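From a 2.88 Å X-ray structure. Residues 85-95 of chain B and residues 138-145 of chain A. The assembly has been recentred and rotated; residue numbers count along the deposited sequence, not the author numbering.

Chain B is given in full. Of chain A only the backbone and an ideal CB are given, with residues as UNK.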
ATOM      1  N   GLY B  85      63.116  18.952  11.506  1.00 80.34           N
ATOM      2  CA  GLY B  85      64.133  18.073  12.104  1.00 77.66           C
ATOM      3  C   GLY B  85      63.709  16.661  12.451  1.00 83.68           C
ATOM      4  O   GLY B  85      64.518  15.889  12.945  1.00 78.20           O
ATOM      5  N   VAL B  86      62.449  16.321  12.195  1.00 86.45           N
ATOM      6  CA  VAL B  86      61.810  15.154  12.848  1.00 89.63           C
ATOM      7  C   VAL B  86      62.456  13.789  12.619  1.00 86.46           C
ATOM      8  O   VAL B  86      62.353  12.891  13.454  1.00 89.39           O
ATOM      9  CB  VAL B  86      60.331  15.034  12.466  1.00 91.25           C
ATOM     10  CG1 VAL B  86      59.544  16.138  13.137  1.00 97.79           C
ATOM     11  CG2 VAL B  86      60.160  15.068  10.956  1.00 91.66           C
ATOM     12  N   PHE B  87      63.093  13.628  11.478  1.00 83.78           N
ATOM     13  CA  PHE B  87      63.723  12.368  11.133  1.00 84.47           C
ATOM     14  C   PHE B  87      65.059  12.189  11.829  1.00 90.97           C
ATOM     15  O   PHE B  87      65.529  11.068  12.027  1.00 78.61           O
ATOM     16  CB  PHE B  87      63.889  12.315   9.635  1.00 87.90           C
ATOM     17  CG  PHE B  87      62.594  12.198   8.911  1.00 81.86           C
ATOM     18  CD1 PHE B  87      61.695  11.213   9.279  1.00 75.89           C
ATOM     19  CD2 PHE B  87      62.265  13.075   7.877  1.00 83.45           C
ATOM     20  CE1 PHE B  87      60.502  11.080   8.625  1.00 76.64           C
ATOM     21  CE2 PHE B  87      61.067  12.945   7.209  1.00 78.37           C
ATOM     22  CZ  PHE B  87      60.187  11.943   7.585  1.00 80.05           C
ATOM     23  N   ASP B  88      65.661  13.326  12.169  1.00103.94           N
ATOM     24  CA  ASP B  88      66.710  13.417  13.173  1.00 99.44           C
ATOM     25  C   ASP B  88      65.950  13.514  14.489  1.00107.12           C
ATOM     26  O   ASP B  88      64.759  13.172  14.566  1.00108.31           O
ATOM     27  CB  ASP B  88      67.543  14.684  12.965  1.00 98.06           C
ATOM     28  CG  ASP B  88      68.039  14.829  11.538  1.00104.15           C
ATOM     29  OD1 ASP B  88      68.190  13.792  10.837  1.00105.16           O
ATOM     30  OD2 ASP B  88      68.278  15.980  11.113  1.00104.83           O
ATOM     31  N   GLY B  89      66.618  13.975  15.535  1.00109.62           N
ATOM     32  CA  GLY B  89      65.998  13.989  16.859  1.00110.44           C
ATOM     33  C   GLY B  89      64.708  14.762  17.123  1.00 94.67           C
ATOM     34  O   GLY B  89      63.864  14.282  17.873  1.00 90.15           O
ATOM     35  N   ASP B  90      64.536  15.946  16.539  1.00 91.70           N
ATOM     36  CA  ASP B  90      63.618  16.911  17.162  1.00105.40           C
ATOM     37  C   ASP B  90      62.225  16.981  16.527  1.00100.17           C
ATOM     38  O   ASP B  90      62.082  17.168  15.316  1.00 98.71           O
ATOM     39  CB  ASP B  90      64.286  18.302  17.328  1.00110.45           C
ATOM     40  CG  ASP B  90      63.986  19.260  16.186  1.00109.29           C
ATOM     41  OD1 ASP B  90      62.805  19.592  15.981  1.00120.01           O
ATOM     42  OD2 ASP B  90      64.928  19.716  15.511  1.00101.40           O
ATOM     43  N   GLU B  91      61.209  16.824  17.378  1.00 91.59           N
ATOM     44  CA  GLU B  91      59.826  17.070  17.001  1.00 85.19           C
ATOM     45  C   GLU B  91      59.452  18.535  17.260  1.00 77.43           C
ATOM     46  O   GLU B  91      58.285  18.849  17.315  1.00 84.93           O
ATOM     47  CB  GLU B  91      58.831  16.167  17.765  1.00 90.80           C
ATOM     48  CG  GLU B  91      59.191  14.688  17.951  1.00100.70           C
ATOM     49  CD  GLU B  91      58.317  13.981  19.009  1.00104.37           C
ATOM     50  OE1 GLU B  91      57.133  14.339  19.203  1.00 92.82           O
ATOM     51  OE2 GLU B  91      58.821  13.052  19.678  1.00114.64           O
ATOM     52  N   SER B  92      60.415  19.439  17.407  1.00 73.02           N
ATOM     53  CA  SER B  92      60.079  20.849  17.634  1.00 77.92           C
ATOM     54  C   SER B  92      58.921  21.306  16.728  1.00 83.43           C
ATOM     55  O   SER B  92      57.932  21.856  17.212  1.00 89.22           O
ATOM     56  CB  SER B  92      61.295  21.772  17.420  1.00 79.57           C
ATOM     57  OG  SER B  92      62.451  21.252  18.051  1.00100.51           O
ATOM     58  N   SER B  93      59.035  21.038  15.425  1.00 84.70           N
ATOM     59  CA  SER B  93      58.139  21.616  14.418  1.00 81.19           C
ATOM     60  C   SER B  93      56.682  21.290  14.668  1.00 77.13           C
ATOM     61  O   SER B  93      55.798  22.116  14.403  1.00 70.85           O
ATOM     62  CB  SER B  93      58.532  21.126  13.021  1.00 89.37           C
ATOM     63  OG  SER B  93      58.652  19.710  12.974  1.00 90.66           O
ATOM     64  N   ILE B  94      56.454  20.080  15.167  1.00 69.36           N
ATOM     65  CA  ILE B  94      55.110  19.577  15.448  1.00 68.17           C
ATOM     66  C   ILE B  94      54.757  19.525  16.935  1.00 68.80           C
ATOM     67  O   ILE B  94      53.936  18.697  17.354  1.00 62.13           O
ATOM     68  CB  ILE B  94      54.949  18.173  14.860  1.00 71.61           C
ATOM     69  CG1 ILE B  94      55.982  17.194  15.448  1.00 71.29           C
ATOM     70  CG2 ILE B  94      55.097  18.261  13.358  1.00 68.28           C
ATOM     71  CD1 ILE B  94      55.712  15.737  15.129  1.00 71.57           C
ATOM     72  N   GLN B  95      55.393  20.403  17.717  1.00 76.39           N
ATOM     73  CA  GLN B  95      55.219  20.453  19.167  1.00 72.45           C
ATOM     74  C   GLN B  95      54.604  21.766  19.593  1.00 70.63           C
ATOM     75  O   GLN B  95      54.967  22.837  19.116  1.00 74.34           O
ATOM     76  CB  GLN B  95      56.545  20.254  19.900  1.00 74.14           C
ATOM     77  CG  GLN B  95      56.845  18.804  20.213  1.00 71.54           C
ATOM     78  CD  GLN B  95      58.064  18.666  21.078  1.00 74.51           C
ATOM     79  OE1 GLN B  95      58.847  19.622  21.239  1.00 74.83           O
ATOM     80  NE2 GLN B  95      58.239  17.476  21.651  1.00 77.44           N
TER
ATOM     81  N   UNK A 138      59.962   2.251  19.201  1.00 94.05           N
ATOM     82  CA  UNK A 138      60.026   3.341  20.134  1.00103.46           C
ATOM     83  C   UNK A 138      60.913   4.482  19.679  1.00102.63           C
ATOM     84  O   UNK A 138      61.698   5.002  20.438  1.00118.14           O
ATOM     85  CB  UNK A 138      60.513   2.822  21.488  1.00103.46           C
ATOM     86  N   UNK A 139      60.792   4.849  18.421  1.00 97.10           N
ATOM     87  CA  UNK A 139      61.238   6.127  17.936  1.00 93.65           C
ATOM     88  C   UNK A 139      59.934   6.853  17.633  1.00 92.77           C
ATOM     89  O   UNK A 139      59.178   6.410  16.798  1.00 95.28           O
ATOM     90  CB  UNK A 139      62.169   6.019  16.727  1.00 93.65           C
ATOM     91  N   UNK A 140      59.656   7.961  18.298  1.00 90.98           N
ATOM     92  CA  UNK A 140      58.339   8.612  18.199  1.00 92.64           C
ATOM     93  C   UNK A 140      57.735   8.702  16.784  1.00 92.53           C
ATOM     94  O   UNK A 140      56.547   8.377  16.599  1.00 96.10           O
ATOM     95  CB  UNK A 140      58.453  10.029  18.766  1.00 92.64           C
ATOM     96  N   UNK A 141      58.544   9.122  15.788  1.00 77.70           N
ATOM     97  CA  UNK A 141      57.967   9.195  14.455  1.00 70.91           C
ATOM     98  C   UNK A 141      57.410   7.873  13.967  1.00 68.02           C
ATOM     99  O   UNK A 141      56.542   7.853  13.112  1.00 81.64           O
ATOM    100  CB  UNK A 141      59.019   9.697  13.464  1.00 70.91           C
ATOM    101  N   UNK A 142      57.912   6.782  14.510  1.00 71.43           N
ATOM    102  CA  UNK A 142      57.419   5.464  14.162  1.00 76.95           C
ATOM    103  C   UNK A 142      56.116   5.125  14.872  1.00 78.19           C
ATOM    104  O   UNK A 142      55.329   4.329  14.367  1.00 81.33           O
ATOM    105  CB  UNK A 142      58.478   4.410  14.490  1.00 76.95           C
ATOM    106  N   UNK A 143      55.901   5.702  16.050  1.00 77.85           N
ATOM    107  CA  UNK A 143      54.622   5.564  16.731  1.00 76.04           C
ATOM    108  C   UNK A 143      53.547   6.286  15.952  1.00 73.72           C
ATOM    109  O   UNK A 143      52.452   5.763  15.782  1.00 88.67           O
ATOM    110  CB  UNK A 143      54.700   6.102  18.161  1.00 76.04           C
ATOM    111  N   UNK A 144      53.857   7.496  15.508  1.00 68.04           N
ATOM    112  CA  UNK A 144      52.986   8.205  14.587  1.00 66.88           C
ATOM    113  C   UNK A 144      52.668   7.377  13.356  1.00 67.93           C
ATOM    114  O   UNK A 144      51.481   7.137  13.064  1.00 65.60           O
ATOM    115  CB  UNK A 144      53.626   9.531  14.171  1.00 66.88           C
ATOM    116  N   UNK A 145      53.731   6.961  12.655  1.00 68.78           N
ATOM    117  CA  UNK A 145      53.646   6.159  11.423  1.00 71.99           C
ATOM    118  C   UNK A 145      52.710   4.967  11.573  1.00 73.74           C
ATOM    119  O   UNK A 145      51.932   4.681  10.677  1.00 78.79           O
ATOM    120  CB  UNK A 145      55.037   5.666  11.018  1.00 71.99           C
TER

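Position 138 has positive phi and psi (61/44), a backbone that glycine, asparagine or aspartate adopts most easily. Nothing of chain B lies within 5.5 Å of the ideal CB, so chain B sets no preference. The residue is Ala A138, and it makes no contact with this stretch.

Position 139 has an extended backbone (-110/118). CA-to-CB points sideways, and the ideal CB is out of reach of chain B. A long side chain could approach the turn from Gly B85 to Asp B88, which offers several backbone carbonyls. A long donor or an aromatic ring would suit. The residue is Phe A139, with chi1 t. Its ring end reaches the turn: Phe A139 CZ is 3.8 Å from Phe B87 O and 4.0 Å from Asp B88 O. Both oxygens lie at the ring edge, near its plane, where the slightly positive ring hydrogens suit a carbonyl. No hydrogen bond is involved.

Position 140 has phi -43 and psi -46. CA-to-CB points toward chain B, and the ideal CB is 3.2 Å from Glu B91 OE2, which is tight. The carboxylate would favour a donor or a basic group, but there is little room directly ahead. A small or compact side chain fits, and phi also allows proline. The residue is Pro A140. Pro A140 CB is 3.2 Å from Glu B91 OE2, a close contact without a hydrogen bond.

Position 141 is helical, with phi -58, and CA-to-CB points toward chain B. The ideal CB is 4.6 Å from Val B86 O and 5.2 Å from Phe B87 CD1. This leaves space for a modest apolar group such as valine, leucine or proline; a small donor could also address the carbonyl. The residue is Pro A141. Pro A141 CG packs 3.6 Å from Val B86 O.

Positions 142 and 143 are helical and out of reach, so chain B does not discriminate between side chains. They are Leu A142 and Phe A143.

CA-to-CB of position 144 points toward chain B, but its ideal CB has nothing of chain B within 5.5 Å. Ile B94 offers an apolar side chain farther out, so leucine, isoleucine, methionine or phenylalanine would suit. The residue is Leu A144. Leu A144 CD1 meets Ile B94 CD1 at 4.4 Å, a loose apolar contact.

Position 145 is helical and out of reach. It is Ala A145.

Chain A (138-145) AFPPLFLA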
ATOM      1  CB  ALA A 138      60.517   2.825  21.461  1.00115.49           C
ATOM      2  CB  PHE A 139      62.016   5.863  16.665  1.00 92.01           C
ATOM      3  CG  PHE A 139      62.638   7.062  16.069  1.00 83.85           C
ATOM      4  CD1 PHE A 139      63.225   8.000  16.850  1.00 76.14           C
ATOM      5  CD2 PHE A 139      62.644   7.229  14.716  1.00 85.58           C
ATOM      6  CE1 PHE A 139      63.803   9.104  16.295  1.00 76.68           C
ATOM      7  CE2 PHE A 139      63.215   8.329  14.148  1.00 87.42           C
ATOM      8  CZ  PHE A 139      63.798   9.270  14.941  1.00 83.78           C
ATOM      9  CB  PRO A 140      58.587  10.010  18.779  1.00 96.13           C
ATOM     10  CG  PRO A 140      59.900   9.939  19.497  1.00 93.28           C
ATOM     11  CD  PRO A 140      60.500   8.584  19.325  1.00 90.08           C
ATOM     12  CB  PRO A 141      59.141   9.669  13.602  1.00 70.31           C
ATOM     13  CG  PRO A 141      59.991  10.456  14.560  1.00 68.12           C
ATOM     14  CD  PRO A 141      59.914   9.673  15.824  1.00 69.14           C
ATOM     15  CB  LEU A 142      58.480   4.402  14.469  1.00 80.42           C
ATOM     16  CG  LEU A 142      59.647   4.295  13.486  1.00 79.98           C
ATOM     17  CD1 LEU A 142      60.470   3.074  13.847  1.00 81.10           C
ATOM     18  CD2 LEU A 142      59.148   4.179  12.053  1.00 80.67           C
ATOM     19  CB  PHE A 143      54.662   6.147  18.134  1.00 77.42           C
ATOM     20  CG  PHE A 143      55.568   5.423  19.084  1.00 81.46           C
ATOM     21  CD1 PHE A 143      55.600   4.029  19.144  1.00 86.72           C
ATOM     22  CD2 PHE A 143      56.363   6.143  19.962  1.00 84.63           C
ATOM     23  CE1 PHE A 143      56.439   3.378  20.037  1.00 87.87           C
ATOM     24  CE2 PHE A 143      57.200   5.501  20.850  1.00 86.16           C
ATOM     25  CZ  PHE A 143      57.235   4.122  20.895  1.00 89.74           C
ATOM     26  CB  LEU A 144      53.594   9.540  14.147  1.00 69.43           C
ATOM     27  CG  LEU A 144      53.003  10.795  14.781  1.00 71.86           C
ATOM     28  CD1 LEU A 144      53.509  12.034  14.067  1.00 71.07           C
ATOM     29  CD2 LEU A 144      51.486  10.802  14.770  1.00 69.55           C
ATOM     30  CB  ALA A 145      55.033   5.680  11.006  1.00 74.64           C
TER
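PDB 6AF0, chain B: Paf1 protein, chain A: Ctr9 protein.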